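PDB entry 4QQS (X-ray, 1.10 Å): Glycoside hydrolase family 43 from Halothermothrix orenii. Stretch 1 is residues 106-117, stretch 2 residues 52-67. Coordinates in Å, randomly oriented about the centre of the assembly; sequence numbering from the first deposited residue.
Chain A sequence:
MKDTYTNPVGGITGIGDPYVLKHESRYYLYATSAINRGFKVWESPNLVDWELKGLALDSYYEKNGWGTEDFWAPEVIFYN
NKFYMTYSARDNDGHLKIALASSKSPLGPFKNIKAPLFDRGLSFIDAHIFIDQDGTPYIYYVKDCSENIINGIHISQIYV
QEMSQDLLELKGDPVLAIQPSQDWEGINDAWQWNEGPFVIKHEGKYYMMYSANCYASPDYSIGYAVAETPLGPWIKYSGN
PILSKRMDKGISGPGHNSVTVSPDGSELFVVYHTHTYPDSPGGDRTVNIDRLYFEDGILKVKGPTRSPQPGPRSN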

# COMPACT_ATOMS: atom_id res chain seq x y z
N PRO A 106 -14.95 -3.63 10.35
CA PRO A 106 -13.99 -2.86 9.53
C PRO A 106 -13.76 -1.44 10.04
O PRO A 106 -12.74 -0.85 9.72
CB PRO A 106 -14.64 -2.85 8.15
CG PRO A 106 -16.09 -3.06 8.41
CD PRO A 106 -16.14 -4.00 9.57
N LEU A 107 -14.69 -0.89 10.81
CA LEU A 107 -14.53 0.47 11.33
C LEU A 107 -13.82 0.51 12.67
O LEU A 107 -13.60 1.59 13.23
CB LEU A 107 -15.89 1.16 11.44
CG LEU A 107 -16.63 1.33 10.11
CD1 LEU A 107 -17.98 1.96 10.36
CD2 LEU A 107 -15.82 2.15 9.10
N GLY A 108 -13.44 -0.65 13.20
CA GLY A 108 -12.71 -0.71 14.45
C GLY A 108 -13.63 -0.76 15.66
O GLY A 108 -14.83 -0.97 15.53
N PRO A 109 -13.06 -0.58 16.86
CA PRO A 109 -11.64 -0.30 17.09
C PRO A 109 -10.76 -1.52 16.87
O PRO A 109 -11.09 -2.62 17.30
CB PRO A 109 -11.61 0.13 18.56
CG PRO A 109 -12.76 -0.59 19.18
CD PRO A 109 -13.82 -0.63 18.12
N PHE A 110 -9.64 -1.30 16.20
CA PHE A 110 -8.63 -2.34 16.08
C PHE A 110 -7.77 -2.36 17.34
O PHE A 110 -7.40 -1.31 17.89
CB PHE A 110 -7.76 -2.10 14.84
CG PHE A 110 -8.43 -2.51 13.55
CD1 PHE A 110 -9.41 -1.73 12.97
CD2 PHE A 110 -8.10 -3.70 12.93
CE1 PHE A 110 -10.04 -2.13 11.80
CE2 PHE A 110 -8.71 -4.09 11.76
CZ PHE A 110 -9.68 -3.31 11.20
N LYS A 111 -7.48 -3.57 17.81
CA LYS A 111 -6.66 -3.77 18.99
C LYS A 111 -5.40 -4.55 18.63
O LYS A 111 -5.46 -5.54 17.89
CB LYS A 111 -7.43 -4.52 20.08
CG LYS A 111 -7.73 -5.96 19.78
CD LYS A 111 -8.43 -6.62 20.95
CE LYS A 111 -8.62 -8.10 20.70
NZ LYS A 111 -9.24 -8.79 21.86
N ASN A 112 -4.26 -4.10 19.13
CA ASN A 112 -3.01 -4.78 18.85
C ASN A 112 -3.05 -6.22 19.34
O ASN A 112 -3.49 -6.50 20.45
CB ASN A 112 -1.85 -4.06 19.52
CG ASN A 112 -1.56 -2.72 18.89
OD1 ASN A 112 -1.81 -2.52 17.70
ND2 ASN A 112 -1.03 -1.79 19.68
N ILE A 113 -2.56 -7.11 18.49
CA ILE A 113 -2.36 -8.50 18.88
C ILE A 113 -0.89 -8.90 18.93
O ILE A 113 -0.53 -9.72 19.76
CB ILE A 113 -3.25 -9.49 18.10
CG1 ILE A 113 -2.91 -9.50 16.61
CG2 ILE A 113 -4.74 -9.16 18.37
CD1 ILE A 113 -3.75 -10.49 15.81
N LYS A 114 -0.04 -8.30 18.10
CA LYS A 114 1.41 -8.46 18.23
C LYS A 114 2.06 -7.18 17.72
O LYS A 114 2.13 -6.93 16.52
CB LYS A 114 1.92 -9.71 17.51
CG LYS A 114 3.31 -10.14 17.96
CD LYS A 114 3.70 -11.49 17.43
CE LYS A 114 5.12 -11.87 17.78
NZ LYS A 114 5.35 -13.29 17.43
N ALA A 115 2.50 -6.37 18.67
CA ALA A 115 3.04 -5.05 18.38
C ALA A 115 4.32 -4.87 19.20
O ALA A 115 4.24 -4.67 20.40
CB ALA A 115 2.02 -3.98 18.72
N PRO A 116 5.50 -4.95 18.56
CA PRO A 116 5.73 -5.18 17.13
C PRO A 116 5.50 -6.63 16.72
O PRO A 116 5.61 -7.57 17.54
CB PRO A 116 7.20 -4.81 16.96
CG PRO A 116 7.82 -5.17 18.26
CD PRO A 116 6.77 -4.85 19.30
N LEU A 117 5.23 -6.83 15.44
CA LEU A 117 5.03 -8.16 14.89
C LEU A 117 6.36 -8.93 14.85
O LEU A 117 6.40 -10.13 15.13
CB LEU A 117 4.43 -8.05 13.50
CG LEU A 117 4.22 -9.35 12.74
CD1 LEU A 117 3.29 -10.31 13.48
CD2 LEU A 117 3.69 -9.05 11.35
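Stretch 2, residues 52-67: LKGLALDSYYEKNGWG

Three direct hydrogen bonds hold stretch 2 against stretch 1, and two of them come from one side chain. Asn64 presents its amide to the backbone on either side of Lys111: Asn112 N donates to Asn64 OD1 at 2.8 Å, and Asn64 ND2 donates to Phe110 O at 3.0 Å. A carboxamide suits this place because it offers an acceptor and a donor side by side, much as a neighbouring strand would. Its second amide proton is used as well, for Asn64 ND2 also donates to Asp58 O at 3.0 Å, tying the side chain to its own loop. The third bond joins main chain to main chain, Phe110 N to Ala56 O at 2.9 Å and nearly straight.

Waters extend this polar seam. Water 3 accepts a hydrogen bond from Asp58 N (2.9 Å to its O) and donates from the same O to Phe110 O (2.8 Å); the O of water 4 donates to both Lys63 O (2.7 Å) and Asn112 O (2.8 Å). The O of water 6 accepts from Asn112 ND2 (3.0 Å) and donates to Trp66 O (2.7 Å).

The two stretches run in the same general direction, Gly108 lying beside Ala56, Phe110 beside Leu57, Asn112 beside Asn64 and Ala115 beside Trp66. Stretch 1 is mostly loop, with a short piece of strand at Lys111 and Asn112 and a corner at Ile113. Stretch 2 enters as a strand already under way before Leu52, turns a corner at Ala56 and Leu57, and then folds through two successive type I turns, Asp58 to Tyr61 and Tyr61 to Asn64. These turns take up the extra residues between Leu57 and Asn64, while stretch 1 advances only from Phe110 to Asn112.

At Gly108 the CA lies 3.8 Å from Ala56 O; a CB there would fall 2.4 Å from that oxygen, and the backbone angles themselves call for glycine. Pro109, after a cis peptide bond, sets its CB over one face of the Tyr61 ring, 4.0 Å from the ring centroid, a CH-pi contact between a rigid aliphatic ring and a flat aromatic one. Buried Phe110 packs its CB against Leu57 CD2 at 3.8 Å and its CD1 against Ala56 CB at 4.1 Å.

Farther along, Trp66 offers a broad indole surface. Ala115 CB rests over its five-membered ring, 3.9 Å from Trp66 CG, and Pro116, also preceded by a cis peptide bond, brings its CB to 4.1 Å from Trp66 CZ2. At the other end, Leu107 CD1 meets the aliphatic part of Lys53 at CD, 3.9 Å away.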

# COMPACT_ATOMS: atom_id res chain seq x y z
N LEU A 52 -15.81 10.17 6.03
CA LEU A 52 -14.87 9.92 7.11
C LEU A 52 -15.60 9.30 8.29
O LEU A 52 -16.63 9.81 8.72
CB LEU A 52 -14.23 11.24 7.50
CG LEU A 52 -13.30 11.22 8.70
CD1 LEU A 52 -12.13 10.25 8.51
CD2 LEU A 52 -12.78 12.63 9.00
N LYS A 53 -15.04 8.21 8.84
CA LYS A 53 -15.65 7.47 9.94
C LYS A 53 -14.75 7.31 11.16
O LYS A 53 -14.96 6.40 11.97
CB LYS A 53 -16.13 6.09 9.47
CG LYS A 53 -17.14 6.14 8.33
CD LYS A 53 -18.43 5.39 8.67
CE LYS A 53 -19.54 5.63 7.67
NZ LYS A 53 -20.58 4.55 7.70
N GLY A 54 -13.77 8.19 11.31
CA GLY A 54 -12.98 8.25 12.53
C GLY A 54 -11.74 7.38 12.51
O GLY A 54 -11.32 6.89 11.47
N LEU A 55 -11.14 7.20 13.68
CA LEU A 55 -9.93 6.39 13.79
C LEU A 55 -10.28 4.92 13.94
O LEU A 55 -10.80 4.48 14.97
CB LEU A 55 -9.06 6.83 14.98
CG LEU A 55 -8.42 8.22 14.90
CD1 LEU A 55 -7.64 8.51 16.18
CD2 LEU A 55 -7.51 8.36 13.70
N ALA A 56 -9.95 4.14 12.92
CA ALA A 56 -10.09 2.69 12.98
C ALA A 56 -9.10 2.07 13.96
O ALA A 56 -9.43 1.13 14.68
CB ALA A 56 -9.89 2.09 11.61
N LEU A 57 -7.88 2.60 13.96
CA LEU A 57 -6.83 2.22 14.90
C LEU A 57 -6.36 3.50 15.57
O LEU A 57 -5.97 4.46 14.91
CB LEU A 57 -5.68 1.53 14.14
CG LEU A 57 -4.36 1.03 14.74
CD1 LEU A 57 -3.54 2.14 15.38
CD2 LEU A 57 -4.60 -0.09 15.70
N ASP A 58 -6.45 3.51 16.89
CA ASP A 58 -6.02 4.63 17.70
C ASP A 58 -5.03 4.08 18.70
O ASP A 58 -5.39 3.26 19.53
CB ASP A 58 -7.24 5.23 18.42
CG ASP A 58 -6.93 6.51 19.18
OD1 ASP A 58 -5.75 6.91 19.22
OD2 ASP A 58 -7.87 7.10 19.77
N SER A 59 -3.77 4.50 18.62
CA SER A 59 -2.80 4.02 19.58
C SER A 59 -3.15 4.46 21.00
O SER A 59 -2.65 3.86 21.94
CB SER A 59 -1.39 4.47 19.20
OG SER A 59 -1.25 5.88 19.26
N TYR A 60 -3.99 5.49 21.14
CA TYR A 60 -4.42 5.97 22.45
C TYR A 60 -5.61 5.18 22.98
O TYR A 60 -5.99 5.36 24.12
CB TYR A 60 -4.81 7.45 22.41
CG TYR A 60 -3.72 8.41 21.97
CD1 TYR A 60 -2.41 8.00 21.74
CD2 TYR A 60 -4.03 9.76 21.80
CE1 TYR A 60 -1.45 8.91 21.33
CE2 TYR A 60 -3.07 10.66 21.40
CZ TYR A 60 -1.79 10.23 21.17
OH TYR A 60 -0.84 11.15 20.77
N TYR A 61 -6.20 4.32 22.15
CA TYR A 61 -7.22 3.39 22.62
C TYR A 61 -6.67 2.58 23.78
O TYR A 61 -5.50 2.20 23.79
CB TYR A 61 -7.65 2.47 21.48
CG TYR A 61 -8.75 1.48 21.80
CD1 TYR A 61 -9.96 1.91 22.31
CD2 TYR A 61 -8.58 0.13 21.54
CE1 TYR A 61 -10.97 1.02 22.59
CE2 TYR A 61 -9.59 -0.78 21.82
CZ TYR A 61 -10.79 -0.32 22.34
OH TYR A 61 -11.81 -1.19 22.63
N GLU A 62 -7.50 2.32 24.78
CA GLU A 62 -6.99 1.75 26.02
C GLU A 62 -6.31 0.40 25.85
O GLU A 62 -5.40 0.08 26.60
CB GLU A 62 -8.10 1.69 27.08
CG GLU A 62 -9.27 0.81 26.74
CD GLU A 62 -9.19 -0.59 27.32
OE1 GLU A 62 -8.16 -0.95 27.93
OE2 GLU A 62 -10.18 -1.35 27.14
N LYS A 63 -6.70 -0.37 24.83
CA LYS A 63 -6.09 -1.67 24.61
C LYS A 63 -4.81 -1.62 23.77
O LYS A 63 -4.19 -2.63 23.56
CB LYS A 63 -7.08 -2.61 23.91
CG LYS A 63 -8.38 -2.78 24.67
CD LYS A 63 -9.22 -3.91 24.10
CE LYS A 63 -10.59 -3.96 24.76
NZ LYS A 63 -10.52 -4.05 26.23
N ASN A 64 -4.42 -0.44 23.30
CA ASN A 64 -3.24 -0.31 22.45
C ASN A 64 -2.10 0.31 23.24
O ASN A 64 -1.68 -0.28 24.22
CB ASN A 64 -3.61 0.43 21.16
CG ASN A 64 -4.53 -0.39 20.30
OD1 ASN A 64 -4.53 -1.62 20.40
ND2 ASN A 64 -5.33 0.26 19.48
N GLY A 65 -1.60 1.47 22.85
CA GLY A 65 -0.52 2.14 23.56
C GLY A 65 0.84 2.05 22.91
O GLY A 65 1.76 2.76 23.30
N TRP A 66 0.99 1.20 21.90
CA TRP A 66 2.27 0.99 21.25
C TRP A 66 2.49 1.98 20.11
O TRP A 66 1.56 2.31 19.38
CB TRP A 66 2.35 -0.45 20.71
CG TRP A 66 3.68 -0.73 20.10
CD1 TRP A 66 4.81 -1.09 20.77
CD2 TRP A 66 4.04 -0.62 18.72
NE1 TRP A 66 5.85 -1.23 19.89
CE2 TRP A 66 5.41 -0.94 18.63
CE3 TRP A 66 3.34 -0.30 17.55
CZ2 TRP A 66 6.09 -0.94 17.42
CZ3 TRP A 66 4.03 -0.30 16.35
CH2 TRP A 66 5.39 -0.62 16.29
N GLY A 67 3.72 2.43 19.96
CA GLY A 67 4.12 3.32 18.89
C GLY A 67 4.13 4.75 19.37
O GLY A 67 3.23 5.17 20.09
O HOH W 1 -13.76 4.40 13.45
O HOH W 2 -12.83 2.50 15.82
O HOH W 3 -8.00 1.41 18.07
O HOH W 4 -4.55 -5.20 22.66
O HOH W 5 -0.11 -2.51 22.32
O HOH W 6 -0.80 1.06 18.88